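Local coordinates for pectate lyase (PDB 1GXM), which cleaves pectate, a polygalacturonic acid, by anti-beta-elimination, this chain being the catalytic module of a longer family 10 polysaccharide lyase, at residues A75-M80 with N104-S109; D97-A102 with D157-N162; A130-N135 with T190-Q195; E212-S217 with Y281-N286; E254-D259 with N266-R271. One frame throughout, in Å; residues are numbered along the deposited sequence. Where two conformers were deposited one is given.

The five contacts run from one end of a domain of helices, loops and short strands to the other. Contacts 1 and 2 share helix 93-109 and touch where Met80 packs on Ala102, their centres about 12 Å apart; their segments alternate along the chain, tying helices 77-90 and 93-109 to the loop that leads into helix 161-181. Contact 3 opens after contact 1 has closed and lies nearest the middle of the chain, its centre about 11 Å from that of contact 4, which it touches. Contact 5, a surface hairpin about 46 Å from contact 2 between centres, falls in sequence between the two segments of contact 4. Helix packing at one end thus gives way to short strands and loops at the other.

Contact 1: residues A75-M80 with N104-S109; sequences ATITEM and NFLVNS
Met80 and Leu106 reach toward each other tip to tip, and their meeting is the tight part of a buried junction between the start of helix 77-90 and the later part of helix 93-109. One branch of the leucine does the work: Leu106 CD1 lies 3.6 Å from Met80 SD and 3.7 Å from Met80 CE. Met80 can present both atoms because its chain bends at chi3 (-95°), turning the methyl aside from the run of the chain; a second conformer is modelled for this residue, so the fit describes one of two. The other branch, Leu106 CD2, slides past Thr76, whose CG2 sits 4.2 Å from it. Thr76 CG2 also lies 3.9 Å from Phe105 CD2, oblique to the ring, the two side chains crossing at about a right angle. Threonine suits this spot because its two branches divide the labour: CG2 faces the apolar side chains of Phe105 and Leu106, while OG1 is hydrogen-bonded to Thr70 and Trp50. Ile77 is more loosely engaged, with CG2 4.3 Å from Leu106 CD1 and its far end turned to Tyr139 and Ala140 of helix 136-148. On the outer flank of helix 93-109 the character changes to partly exposed residues: Asn104 points away from the contact and bonds Arg166 through OD1, and Val107 packs on helix 161-181. Between the two segments the adhesion is therefore purely van der Waals, made by side chains whose shape, not polarity, joins two successive helices, consistent with the helical-hairpin architecture of this clan.

Contact 2: residues D97-A102 with D157-N162; sequences DAVRKA and DVFSDN. Unlike the reference sequence in segment 157-162: Asn162 (reference Ser).
Arg100, on helix 93-109, passes Phe159 in the opposite direction, its guanidinium turned 50° from the ring plane. CB keeps its distance from the other segment, but chi1 (-67°) sets CG anti to the carbonyl carbon, where Arg100 CG lies 3.9 Å from Phe159 CE1 and brushes Val158 O. Arg100 CD comes within 3.3 Å of Val158 O, and there the chain bends. NE and CZ pass that oxygen at longer range, and the tip ties helix 93-109 to the loop before helix 161-181: Arg100 NH1 donates to Val158 O at 3.0 Å, a fairly straight bond (162°) in both the guanidinium and the carbonyl planes. NH1 also forms a salt bridge with Asp163, whose OD2 takes the backbone N-H of Ser160 as well. Arginine suits the place because its methylenes can run past an aromatic ring while its end serves charge and carbonyl together. Deeper in, Val99 CG1 rests against both Val158 CG2 (3.7 Å) and Phe159 CZ (3.8 Å), and Val158 CG2 stands over the centre of its neighbour's ring. Phe159 also packs edge-to-face with Phe167 of helix 161-181. Because Asp163 and Val158 O share NH1 beside this apolar cluster, Asp163 probably offsets the arginine's charge while the carbonyl helps to orient it.

Contact 3: residues A130-N135 with T190-Q195; sequences ATFNDN and TVWCAQ
Phe132 and Trp192 both carry CG anti to the carbonyl carbon (chi1 -62° in each), so each ring starts off its backbone beside its own N. The two rings meet where Phe132 CE2 lies 4.0 Å from Trp192 CD1; they are inclined, neither stacked nor edge-to-face, with planes 58° apart. Broad aromatic groups suit this buried place, which lies against Tyr177 and Ile178 of helix 161-181 and Val222 of helix 219-226; the indole remains polar at NE1, and that N-H is spent on Ile178 O. A carbonyl also meets the phenyl group: Cys193 O lies at the ring edge, near its plane, 3.3 Å from Phe132 CD2. Beside the rings the chains join as the end of a small antiparallel ladder, strand 130-131 against strand 195-196, in which Thr131 and Gln195 form a non-hydrogen-bonded pair. Beside this pair Gln195 CA makes a CA-H...O contact with Ala130 O at 3.2 Å. Just past it the chain leaves strand geometry, and Ala194 O receives two successive N-H groups: Asn133 N at 2.9 Å, in the carbonyl plane on a lone pair, and, weakly, Phe132 N at 2.8 Å. The small methyl of Ala194 fits beside the Asn133 side chain. A bend at chi2 turns the Gln195 chain, whose amide NE2 bonds Lys204 O. Gln195 OE1 and OD1 of the partly exposed Asn133 each lie 2.9 Å from one water, which is placed to donate to both amide oxygens, although further acceptors compete for its protons.

Contact 4: residues E212-S217 with Y281-N286; sequences ESLSGS and YDLNTN
Leu214 and Tyr281 exchange two backbone hydrogen bonds, Leu214 N to Tyr281 O and Tyr281 N to Leu214 O, each 2.9 Å long, which makes them an antiparallel hydrogen-bonded pair. Past it, a water carries the link on: it accepts from Leu283 N at 2.9 Å and donates to Glu212 O at 2.8 Å. Asp282 shapes the turn that follows: its OD1 accepts from Asn284 N, met from above the carboxylate plane (the Asx turn), and also from Thr285 N on its anti lone pair (an Asx motif); OD2 forms a salt bridge with Lys297. Within this turn Leu283 directs its CD2 onto the other chain, 3.5 Å from Ser213 C and 3.8 Å from Leu214 CD2. Ser213 suits its place by being small and polar: CB touches Tyr281 O, and OG bonds Leu211 O. Leu214 sends its other branch to Asn286, Leu214 CD1 lying 3.6 Å from Asn286 OD1. On the far side of the pair, Gly216 CA comes near the plane of the Tyr281 ring at its edge, 4.3 Å from CE1; lacking a side chain, the glycine lets the ring in. Tyrosine's hydroxyl reaches on to Thr251 and Tyr278. The two-stranded pairing of 214-215 with 280-281 is in turn flanked by Trp192, whose backbone bonds Ser215, by Ser219 at the start of helix 219-226, and by Trp245 of helix 233-246, which donates to Asn286 OD1.

Contact 5: residues E254-D259 with N266-R271; sequences EGYTYD and NPIVPR
Asp259 N donates to Pro267 O at 2.7 Å in an almost straight bond (171°), the shortest of four backbone hydrogen bonds that zip these strands together. Thr257 and Val269 follow as a hydrogen-bonded pair with bonds in both directions, and Arg271 N to Gly255 O, at 2.9 Å, closes the ladder. Pro270, which has no N-H to give, suits its non-hydrogen-bonded place opposite Tyr256. Gly255 takes backbone angles (phi 90°) that a side chain would hardly tolerate, at the corner where the chain enters the strand. Pro267 CB lies over one face of the Tyr258 ring, toward its rim, in a CH-pi contact 3.8 Å from the centroid, and Pro267 CG sits 3.4 Å from Tyr258 CZ. Ile268 CG1 extends this patch, 3.9 Å from Tyr258 CD2, while the tyrosine hydroxyl bonds Trp314. Thr257 crosses the Arg271 side chain, its CG2 touching Arg271 CB at 3.9 Å, and a water bridges Thr257 OG1 to the arginine tip, weakly at NH1. With an Asx turn at Asn266 leading into the second strand, and strand 274-278 packed against Tyr258 and Ile268, this is a two-stranded antiparallel beta hairpin at the domain surface.

Contact 1: residues A75-M80 with N104-S109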
# COMPACT_ATOMS: atom_id res chain seq x y z
N ALA A 75 4.79 8.67 2.40
CA ALA A 75 5.72 9.61 1.82
C ALA A 75 5.78 9.46 0.31
O ALA A 75 5.56 8.37 -0.23
CB ALA A 75 7.08 9.47 2.42
N THR A 76 6.09 10.58 -0.33
CA THR A 76 6.24 10.75 -1.76
C THR A 76 4.90 10.68 -2.46
O THR A 76 4.49 11.62 -3.15
CB THR A 76 7.24 9.76 -2.37
OG1 THR A 76 8.52 9.97 -1.76
CG2 THR A 76 7.46 10.07 -3.85
N ILE A 77 4.19 9.58 -2.27
CA ILE A 77 2.92 9.38 -2.94
C ILE A 77 1.88 10.40 -2.50
O ILE A 77 1.12 10.89 -3.33
CB ILE A 77 2.43 7.91 -2.80
CG1 ILE A 77 2.27 7.48 -1.34
CG2 ILE A 77 3.38 7.01 -3.56
CD1 ILE A 77 1.63 6.10 -1.15
N THR A 78 1.88 10.77 -1.23
CA THR A 78 0.92 11.75 -0.75
C THR A 78 1.31 13.13 -1.23
O THR A 78 0.50 13.86 -1.77
CB THR A 78 0.85 11.73 0.76
OG1 THR A 78 0.57 10.40 1.22
CG2 THR A 78 -0.32 12.57 1.23
N GLU A 79 2.57 13.49 -1.02
CA GLU A 79 3.07 14.81 -1.43
C GLU A 79 2.83 15.06 -2.91
O GLU A 79 2.43 16.16 -3.31
CB GLU A 79 4.56 14.96 -1.12
CG GLU A 79 4.89 15.10 0.35
CD GLU A 79 5.10 13.80 1.07
OE1 GLU A 79 4.67 12.75 0.57
OE2 GLU A 79 5.68 13.83 2.17
N MET A 80 3.06 14.06 -3.74
CA MET A 80 2.96 14.29 -5.18
C MET A 80 1.51 14.47 -5.62
O MET A 80 1.24 15.27 -6.53
CB MET A 80 3.70 13.24 -6.00
CG MET A 80 2.89 12.06 -6.36
SD MET A 80 3.93 10.71 -6.64
CE MET A 80 4.13 10.79 -8.41
N ASN A 104 8.92 10.55 -11.80
CA ASN A 104 10.17 10.02 -12.29
C ASN A 104 10.84 9.19 -11.22
O ASN A 104 11.39 8.13 -11.49
CB ASN A 104 11.07 11.16 -12.75
CG ASN A 104 12.34 10.70 -13.40
OD1 ASN A 104 12.34 9.84 -14.26
ND2 ASN A 104 13.45 11.30 -12.99
N PHE A 105 10.84 9.71 -9.99
CA PHE A 105 11.40 9.00 -8.86
C PHE A 105 10.75 7.62 -8.69
O PHE A 105 11.42 6.61 -8.57
CB PHE A 105 11.19 9.80 -7.58
CG PHE A 105 11.51 9.03 -6.34
CD1 PHE A 105 12.82 8.88 -5.93
CD2 PHE A 105 10.51 8.39 -5.63
CE1 PHE A 105 13.12 8.13 -4.81
CE2 PHE A 105 10.82 7.65 -4.49
CZ PHE A 105 12.13 7.53 -4.10
N LEU A 106 9.42 7.60 -8.70
CA LEU A 106 8.72 6.33 -8.52
C LEU A 106 9.10 5.34 -9.60
O LEU A 106 9.41 4.19 -9.32
CB LEU A 106 7.21 6.52 -8.48
CG LEU A 106 6.63 7.26 -7.28
CD1 LEU A 106 5.14 7.37 -7.47
CD2 LEU A 106 6.91 6.54 -5.98
N VAL A 107 9.11 5.79 -10.86
CA VAL A 107 9.47 4.89 -11.93
C VAL A 107 10.94 4.48 -11.86
O VAL A 107 11.28 3.32 -12.04
CB VAL A 107 9.10 5.44 -13.31
CG1 VAL A 107 9.51 4.43 -14.40
CG2 VAL A 107 7.58 5.73 -13.36
N ASN A 108 11.82 5.43 -11.55
CA ASN A 108 13.24 5.12 -11.41
C ASN A 108 13.51 4.09 -10.34
O ASN A 108 14.43 3.29 -10.45
CB ASN A 108 14.06 6.36 -11.09
CG ASN A 108 14.28 7.23 -12.29
OD1 ASN A 108 14.17 6.79 -13.44
ND2 ASN A 108 14.61 8.49 -12.03
N SER A 109 12.67 4.11 -9.29
CA SER A 109 12.83 3.16 -8.19
C SER A 109 12.43 1.75 -8.54
O SER A 109 12.76 0.82 -7.83
CB SER A 109 12.03 3.62 -6.99
OG SER A 109 10.66 3.29 -7.10

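Contact 2: residues D97-A102 with D157-N162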
# COMPACT_ATOMS: atom_id res chain seq x y z
N ASP A 97 6.61 20.90 -11.82
CA ASP A 97 7.97 20.40 -11.91
C ASP A 97 8.21 19.35 -10.82
O ASP A 97 8.86 18.35 -11.05
CB ASP A 97 8.97 21.53 -11.75
CG ASP A 97 8.94 22.49 -12.92
OD1 ASP A 97 8.42 22.13 -14.00
OD2 ASP A 97 9.42 23.63 -12.82
N ALA A 98 7.70 19.62 -9.64
CA ALA A 98 7.91 18.71 -8.52
C ALA A 98 7.18 17.40 -8.74
O ALA A 98 7.71 16.34 -8.48
CB ALA A 98 7.43 19.34 -7.26
N VAL A 99 5.95 17.49 -9.22
CA VAL A 99 5.19 16.29 -9.51
C VAL A 99 5.89 15.45 -10.57
O VAL A 99 5.94 14.24 -10.46
CB VAL A 99 3.77 16.64 -9.99
CG1 VAL A 99 3.02 15.40 -10.41
CG2 VAL A 99 3.00 17.31 -8.88
N ARG A 100 6.43 16.08 -11.60
CA ARG A 100 7.18 15.35 -12.61
C ARG A 100 8.40 14.64 -12.02
O ARG A 100 8.72 13.52 -12.41
CB ARG A 100 7.56 16.28 -13.75
CG ARG A 100 6.34 16.73 -14.54
CD ARG A 100 6.64 17.80 -15.59
NE ARG A 100 7.66 17.31 -16.50
CZ ARG A 100 7.44 16.45 -17.49
NH1 ARG A 100 6.22 16.04 -17.75
NH2 ARG A 100 8.44 16.01 -18.24
N LYS A 101 9.11 15.31 -11.11
CA LYS A 101 10.28 14.70 -10.48
C LYS A 101 9.87 13.52 -9.60
O LYS A 101 10.56 12.52 -9.56
CB LYS A 101 11.09 15.70 -9.67
CG LYS A 101 11.87 16.70 -10.55
CD LYS A 101 12.87 17.51 -9.76
CE LYS A 101 14.14 16.73 -9.46
NZ LYS A 101 15.17 17.56 -8.78
N ALA A 102 8.72 13.66 -8.96
CA ALA A 102 8.20 12.60 -8.07
C ALA A 102 7.78 11.37 -8.85
O ALA A 102 8.05 10.27 -8.43
CB ALA A 102 7.04 13.10 -7.26
N ASP A 157 -1.69 19.67 -17.80
CA ASP A 157 -0.54 19.51 -18.67
C ASP A 157 0.72 19.05 -17.92
O ASP A 157 1.83 19.11 -18.47
CB ASP A 157 -0.27 20.81 -19.45
CG ASP A 157 0.13 21.96 -18.56
OD1 ASP A 157 0.48 21.76 -17.38
OD2 ASP A 157 0.16 23.14 -18.97
N VAL A 158 0.55 18.56 -16.69
CA VAL A 158 1.65 18.03 -15.90
C VAL A 158 2.41 16.95 -16.66
O VAL A 158 3.62 16.91 -16.62
CB VAL A 158 1.20 17.56 -14.49
CG1 VAL A 158 0.18 16.43 -14.53
CG2 VAL A 158 2.40 17.13 -13.67
N PHE A 159 1.67 16.10 -17.37
CA PHE A 159 2.26 15.01 -18.11
C PHE A 159 1.86 15.04 -19.56
O PHE A 159 0.75 15.47 -19.89
CB PHE A 159 1.83 13.69 -17.49
CG PHE A 159 2.32 13.51 -16.08
CD1 PHE A 159 3.66 13.68 -15.77
CD2 PHE A 159 1.45 13.16 -15.08
CE1 PHE A 159 4.12 13.51 -14.47
CE2 PHE A 159 1.90 12.99 -13.76
CZ PHE A 159 3.23 13.17 -13.47
N SER A 160 2.74 14.52 -20.38
CA SER A 160 2.50 14.30 -21.80
C SER A 160 2.07 12.88 -22.07
O SER A 160 2.11 12.02 -21.18
CB SER A 160 3.80 14.55 -22.56
OG SER A 160 4.74 13.53 -22.28
N ASP A 161 1.68 12.60 -23.31
CA ASP A 161 1.39 11.24 -23.73
C ASP A 161 2.57 10.30 -23.52
O ASP A 161 2.39 9.15 -23.11
CB ASP A 161 1.03 11.21 -25.22
CG ASP A 161 -0.34 11.77 -25.51
OD1 ASP A 161 -1.15 11.96 -24.58
OD2 ASP A 161 -0.70 12.04 -26.68
N ASN A 162 3.78 10.77 -23.82
CA ASN A 162 4.98 9.97 -23.65
C ASN A 162 5.23 9.63 -22.18
O ASN A 162 5.63 8.52 -21.85
CB ASN A 162 6.20 10.66 -24.26
CG ASN A 162 6.19 10.60 -25.78
OD1 ASN A 162 5.45 9.80 -26.39
ND2 ASN A 162 7.02 11.43 -26.41

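Contact 3: residues A130-N135 with T190-Q195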
# COMPACT_ATOMS: atom_id res chain seq x y z
N ALA A 130 10.25 -5.47 -2.46
CA ALA A 130 8.95 -5.01 -2.92
C ALA A 130 8.11 -4.78 -1.66
O ALA A 130 7.87 -5.70 -0.88
CB ALA A 130 8.28 -6.06 -3.79
N THR A 131 7.69 -3.54 -1.46
CA THR A 131 7.13 -3.12 -0.17
C THR A 131 5.67 -2.81 -0.29
O THR A 131 5.28 -1.74 -0.71
CB THR A 131 7.88 -1.93 0.34
OG1 THR A 131 9.24 -2.33 0.54
CG2 THR A 131 7.37 -1.54 1.73
N PHE A 132 4.85 -3.76 0.13
CA PHE A 132 3.43 -3.52 0.23
C PHE A 132 3.07 -2.85 1.53
O PHE A 132 2.04 -2.20 1.63
CB PHE A 132 2.64 -4.81 0.06
CG PHE A 132 2.84 -5.44 -1.27
CD1 PHE A 132 2.45 -4.78 -2.42
CD2 PHE A 132 3.43 -6.68 -1.42
CE1 PHE A 132 2.62 -5.34 -3.65
CE2 PHE A 132 3.62 -7.23 -2.65
CZ PHE A 132 3.20 -6.57 -3.77
N ASN A 133 3.95 -2.95 2.52
CA ASN A 133 3.80 -2.32 3.81
C ASN A 133 3.33 -0.90 3.71
O ASN A 133 3.82 -0.13 2.89
CB ASN A 133 5.14 -2.35 4.53
CG ASN A 133 5.00 -2.06 5.99
OD1 ASN A 133 4.46 -2.87 6.73
ND2 ASN A 133 5.50 -0.92 6.42
N ASP A 134 2.39 -0.55 4.57
CA ASP A 134 1.81 0.79 4.62
C ASP A 134 1.25 1.23 3.28
O ASP A 134 1.28 2.39 2.92
CB ASP A 134 2.84 1.80 5.10
CG ASP A 134 2.18 2.88 5.94
OD1 ASP A 134 2.87 3.85 6.29
OD2 ASP A 134 0.98 2.84 6.30
N ASN A 135 0.71 0.27 2.54
CA ASN A 135 0.14 0.49 1.23
C ASN A 135 1.11 1.11 0.23
O ASN A 135 0.68 1.69 -0.75
CB ASN A 135 -1.14 1.34 1.34
CG ASN A 135 -2.21 0.63 2.07
OD1 ASN A 135 -2.46 -0.56 1.83
ND2 ASN A 135 -2.89 1.34 2.96
N THR A 190 -3.95 -16.93 -2.96
CA THR A 190 -4.39 -16.21 -1.75
C THR A 190 -4.07 -14.74 -1.87
O THR A 190 -4.67 -14.06 -2.66
CB THR A 190 -3.84 -16.86 -0.45
OG1 THR A 190 -2.41 -16.88 -0.44
CG2 THR A 190 -4.31 -18.32 -0.34
N VAL A 191 -3.13 -14.25 -1.07
CA VAL A 191 -2.83 -12.82 -1.01
C VAL A 191 -1.32 -12.62 -0.97
O VAL A 191 -0.59 -13.38 -1.60
CB VAL A 191 -3.61 -12.11 0.12
CG1 VAL A 191 -5.09 -12.15 -0.18
CG2 VAL A 191 -3.30 -12.69 1.50
N TRP A 192 -0.86 -11.59 -0.27
CA TRP A 192 0.53 -11.19 -0.32
C TRP A 192 1.05 -11.00 1.08
O TRP A 192 0.32 -10.71 2.01
CB TRP A 192 0.70 -9.84 -1.07
CG TRP A 192 0.26 -9.95 -2.48
CD1 TRP A 192 1.04 -10.21 -3.56
CD2 TRP A 192 -1.09 -9.90 -2.97
NE1 TRP A 192 0.27 -10.30 -4.69
CE2 TRP A 192 -1.04 -10.11 -4.36
CE3 TRP A 192 -2.32 -9.66 -2.37
CZ2 TRP A 192 -2.18 -10.12 -5.15
CZ3 TRP A 192 -3.45 -9.67 -3.14
CH2 TRP A 192 -3.38 -9.93 -4.51
N CYS A 193 2.35 -11.14 1.21
CA CYS A 193 3.09 -10.71 2.38
C CYS A 193 3.25 -9.21 2.33
O CYS A 193 3.15 -8.59 1.30
CB CYS A 193 4.47 -11.39 2.39
SG CYS A 193 5.33 -11.29 3.95
N ALA A 194 3.55 -8.60 3.47
CA ALA A 194 3.78 -7.17 3.49
C ALA A 194 5.00 -6.77 2.69
O ALA A 194 5.12 -5.64 2.25
CB ALA A 194 3.88 -6.65 4.88
N GLN A 195 5.92 -7.70 2.49
CA GLN A 195 7.06 -7.45 1.64
C GLN A 195 7.48 -8.76 1.00
O GLN A 195 7.37 -9.82 1.60
CB GLN A 195 8.21 -6.77 2.38
CG GLN A 195 8.65 -7.45 3.62
CD GLN A 195 7.67 -7.34 4.77
OE1 GLN A 195 7.14 -6.25 5.04
NE2 GLN A 195 7.46 -8.43 5.48
O HOH W 1 5.74 -5.35 7.40

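Contact 4: residues E212-S217 with Y281-N286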
# COMPACT_ATOMS: atom_id res chain seq x y z
N GLU A 212 7.65 -13.58 7.53
CA GLU A 212 7.06 -14.09 6.31
C GLU A 212 5.68 -14.63 6.62
O GLU A 212 5.50 -15.39 7.55
CB GLU A 212 7.91 -15.21 5.70
CG GLU A 212 9.40 -14.88 5.56
CD GLU A 212 10.24 -15.29 6.77
OE1 GLU A 212 9.79 -15.19 7.95
OE2 GLU A 212 11.39 -15.74 6.58
N SER A 213 4.72 -14.23 5.80
CA SER A 213 3.33 -14.38 6.15
C SER A 213 2.46 -13.89 5.04
O SER A 213 2.92 -13.21 4.13
CB SER A 213 3.02 -13.57 7.39
OG SER A 213 3.42 -12.23 7.20
N LEU A 214 1.18 -14.24 5.10
CA LEU A 214 0.17 -13.46 4.39
C LEU A 214 -0.25 -12.30 5.26
O LEU A 214 -0.49 -12.44 6.46
CB LEU A 214 -1.04 -14.32 4.07
CG LEU A 214 -0.72 -15.54 3.22
CD1 LEU A 214 -1.97 -16.36 3.05
CD2 LEU A 214 -0.18 -15.14 1.89
N SER A 215 -0.33 -11.14 4.63
CA SER A 215 -0.65 -9.91 5.34
C SER A 215 -2.12 -9.62 5.26
O SER A 215 -2.66 -9.30 4.21
CB SER A 215 0.10 -8.73 4.74
OG SER A 215 -0.24 -7.52 5.42
N GLY A 216 -2.79 -9.68 6.41
CA GLY A 216 -4.17 -9.29 6.48
C GLY A 216 -4.35 -7.81 6.27
O GLY A 216 -5.37 -7.38 5.76
N SER A 217 -3.37 -7.01 6.69
CA SER A 217 -3.47 -5.56 6.61
C SER A 217 -3.16 -5.02 5.23
O SER A 217 -3.87 -4.18 4.73
CB SER A 217 -2.51 -4.94 7.62
OG SER A 217 -1.24 -5.54 7.51
N TYR A 281 -0.66 -14.10 8.82
CA TYR A 281 -1.10 -15.48 8.72
C TYR A 281 0.03 -16.34 8.23
O TYR A 281 0.79 -15.96 7.34
CB TYR A 281 -2.22 -15.63 7.71
CG TYR A 281 -3.50 -15.02 8.13
CD1 TYR A 281 -3.75 -13.68 7.92
CD2 TYR A 281 -4.47 -15.77 8.77
CE1 TYR A 281 -4.94 -13.12 8.30
CE2 TYR A 281 -5.65 -15.22 9.16
CZ TYR A 281 -5.90 -13.89 8.92
OH TYR A 281 -7.09 -13.30 9.30
N ASP A 282 0.12 -17.55 8.76
CA ASP A 282 1.12 -18.48 8.28
C ASP A 282 0.88 -18.80 6.81
O ASP A 282 -0.25 -19.11 6.41
CB ASP A 282 1.09 -19.74 9.13
CG ASP A 282 2.14 -20.72 8.72
OD1 ASP A 282 1.89 -21.55 7.81
OD2 ASP A 282 3.24 -20.70 9.25
N LEU A 283 1.94 -18.78 6.02
CA LEU A 283 1.85 -18.96 4.58
C LEU A 283 1.17 -20.25 4.20
O LEU A 283 0.44 -20.29 3.23
CB LEU A 283 3.25 -18.91 3.97
CG LEU A 283 3.85 -17.52 3.93
CD1 LEU A 283 5.31 -17.63 3.60
CD2 LEU A 283 3.18 -16.61 2.92
N ASN A 284 1.42 -21.31 4.95
CA ASN A 284 0.93 -22.62 4.57
C ASN A 284 -0.31 -23.06 5.33
O ASN A 284 -1.17 -23.70 4.72
CB ASN A 284 2.04 -23.66 4.67
CG ASN A 284 3.11 -23.46 3.62
OD1 ASN A 284 2.80 -23.24 2.47
ND2 ASN A 284 4.36 -23.51 4.03
N THR A 285 -0.42 -22.78 6.62
CA THR A 285 -1.58 -23.23 7.39
C THR A 285 -2.70 -22.21 7.44
O THR A 285 -3.81 -22.52 7.88
CB THR A 285 -1.24 -23.51 8.83
OG1 THR A 285 -0.79 -22.29 9.45
CG2 THR A 285 -0.11 -24.53 8.97
N ASN A 286 -2.39 -20.97 7.10
CA ASN A 286 -3.35 -19.88 7.20
C ASN A 286 -3.74 -19.58 8.64
O ASN A 286 -4.79 -18.99 8.87
CB ASN A 286 -4.59 -20.12 6.34
CG ASN A 286 -5.04 -18.86 5.67
OD1 ASN A 286 -4.32 -18.34 4.83
ND2 ASN A 286 -6.22 -18.36 6.01
O HOH W 2 4.36 -17.96 7.43

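Contact 5: residues E254-D259 with N266-R271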
# COMPACT_ATOMS: atom_id res chain seq x y z
N GLU A 254 -14.23 -15.42 13.46
CA GLU A 254 -15.59 -14.98 13.64
C GLU A 254 -15.95 -14.98 15.12
O GLU A 254 -15.57 -15.87 15.84
CB GLU A 254 -16.54 -15.85 12.84
CG GLU A 254 -17.95 -15.26 12.82
CD GLU A 254 -18.82 -15.76 11.69
OE1 GLU A 254 -18.56 -16.87 11.19
OE2 GLU A 254 -19.77 -15.02 11.32
N GLY A 255 -16.66 -13.94 15.52
CA GLY A 255 -17.08 -13.75 16.90
C GLY A 255 -16.10 -12.99 17.76
O GLY A 255 -16.23 -12.96 18.98
N TYR A 256 -15.10 -12.36 17.14
CA TYR A 256 -14.04 -11.64 17.84
C TYR A 256 -13.76 -10.32 17.15
O TYR A 256 -14.05 -10.14 15.98
CB TYR A 256 -12.75 -12.47 17.90
CG TYR A 256 -12.92 -13.71 18.75
CD1 TYR A 256 -13.53 -14.83 18.21
CD2 TYR A 256 -12.55 -13.74 20.08
CE1 TYR A 256 -13.75 -15.97 18.94
CE2 TYR A 256 -12.78 -14.92 20.84
CZ TYR A 256 -13.38 -16.01 20.23
OH TYR A 256 -13.64 -17.20 20.91
N THR A 257 -13.14 -9.43 17.89
CA THR A 257 -12.64 -8.19 17.36
C THR A 257 -11.33 -7.87 18.04
O THR A 257 -11.02 -8.37 19.11
CB THR A 257 -13.69 -7.10 17.56
OG1 THR A 257 -13.46 -6.04 16.62
CG2 THR A 257 -13.66 -6.50 18.95
N TYR A 258 -10.57 -6.99 17.41
CA TYR A 258 -9.31 -6.52 17.95
C TYR A 258 -9.55 -5.16 18.59
O TYR A 258 -9.95 -4.21 17.94
CB TYR A 258 -8.26 -6.40 16.85
CG TYR A 258 -6.86 -6.29 17.40
CD1 TYR A 258 -6.30 -5.06 17.72
CD2 TYR A 258 -6.09 -7.41 17.59
CE1 TYR A 258 -5.02 -4.97 18.22
CE2 TYR A 258 -4.81 -7.33 18.08
CZ TYR A 258 -4.29 -6.11 18.41
OH TYR A 258 -2.99 -6.07 18.86
N ASP A 259 -9.30 -5.09 19.89
CA ASP A 259 -9.52 -3.87 20.64
C ASP A 259 -8.19 -3.47 21.25
O ASP A 259 -7.77 -4.02 22.26
CB ASP A 259 -10.61 -4.10 21.68
CG ASP A 259 -11.02 -2.82 22.35
OD1 ASP A 259 -10.26 -1.85 22.29
OD2 ASP A 259 -12.10 -2.74 22.95
N ASN A 266 -4.90 -8.76 26.57
CA ASN A 266 -5.28 -9.45 25.34
C ASN A 266 -6.28 -8.62 24.56
O ASN A 266 -7.42 -8.48 24.97
CB ASN A 266 -5.87 -10.82 25.62
CG ASN A 266 -6.03 -11.65 24.37
OD1 ASN A 266 -6.00 -11.12 23.26
ND2 ASN A 266 -6.23 -12.95 24.52
N PRO A 267 -5.88 -8.08 23.41
CA PRO A 267 -6.77 -7.26 22.59
C PRO A 267 -7.73 -8.05 21.74
O PRO A 267 -8.59 -7.45 21.09
CB PRO A 267 -5.81 -6.49 21.71
CG PRO A 267 -4.68 -7.44 21.50
CD PRO A 267 -4.56 -8.23 22.78
N ILE A 268 -7.59 -9.36 21.71
CA ILE A 268 -8.46 -10.18 20.88
C ILE A 268 -9.59 -10.63 21.75
O ILE A 268 -9.44 -11.50 22.62
CB ILE A 268 -7.70 -11.37 20.28
CG1 ILE A 268 -6.57 -10.84 19.38
CG2 ILE A 268 -8.67 -12.27 19.49
CD1 ILE A 268 -5.58 -11.90 18.95
N VAL A 269 -10.73 -10.00 21.55
CA VAL A 269 -11.84 -10.16 22.48
C VAL A 269 -13.12 -10.53 21.78
O VAL A 269 -13.31 -10.19 20.63
CB VAL A 269 -12.06 -8.88 23.32
CG1 VAL A 269 -10.81 -8.57 24.12
CG2 VAL A 269 -12.46 -7.71 22.46
N PRO A 270 -14.00 -11.26 22.44
CA PRO A 270 -15.28 -11.58 21.84
C PRO A 270 -16.11 -10.36 21.50
O PRO A 270 -16.14 -9.35 22.21
CB PRO A 270 -15.98 -12.38 22.94
CG PRO A 270 -14.93 -12.89 23.78
CD PRO A 270 -13.84 -11.87 23.77
N ARG A 271 -16.76 -10.47 20.35
CA ARG A 271 -17.74 -9.50 19.90
C ARG A 271 -18.69 -10.25 18.98
O ARG A 271 -18.33 -10.66 17.87
CB ARG A 271 -17.08 -8.35 19.17
CG ARG A 271 -18.07 -7.29 18.70
CD ARG A 271 -17.43 -6.06 18.09
NE ARG A 271 -18.44 -5.17 17.49
CZ ARG A 271 -18.28 -3.88 17.20
NH1 ARG A 271 -17.14 -3.27 17.47
NH2 ARG A 271 -19.28 -3.20 16.66
O HOH W 3 -14.35 -3.59 16.99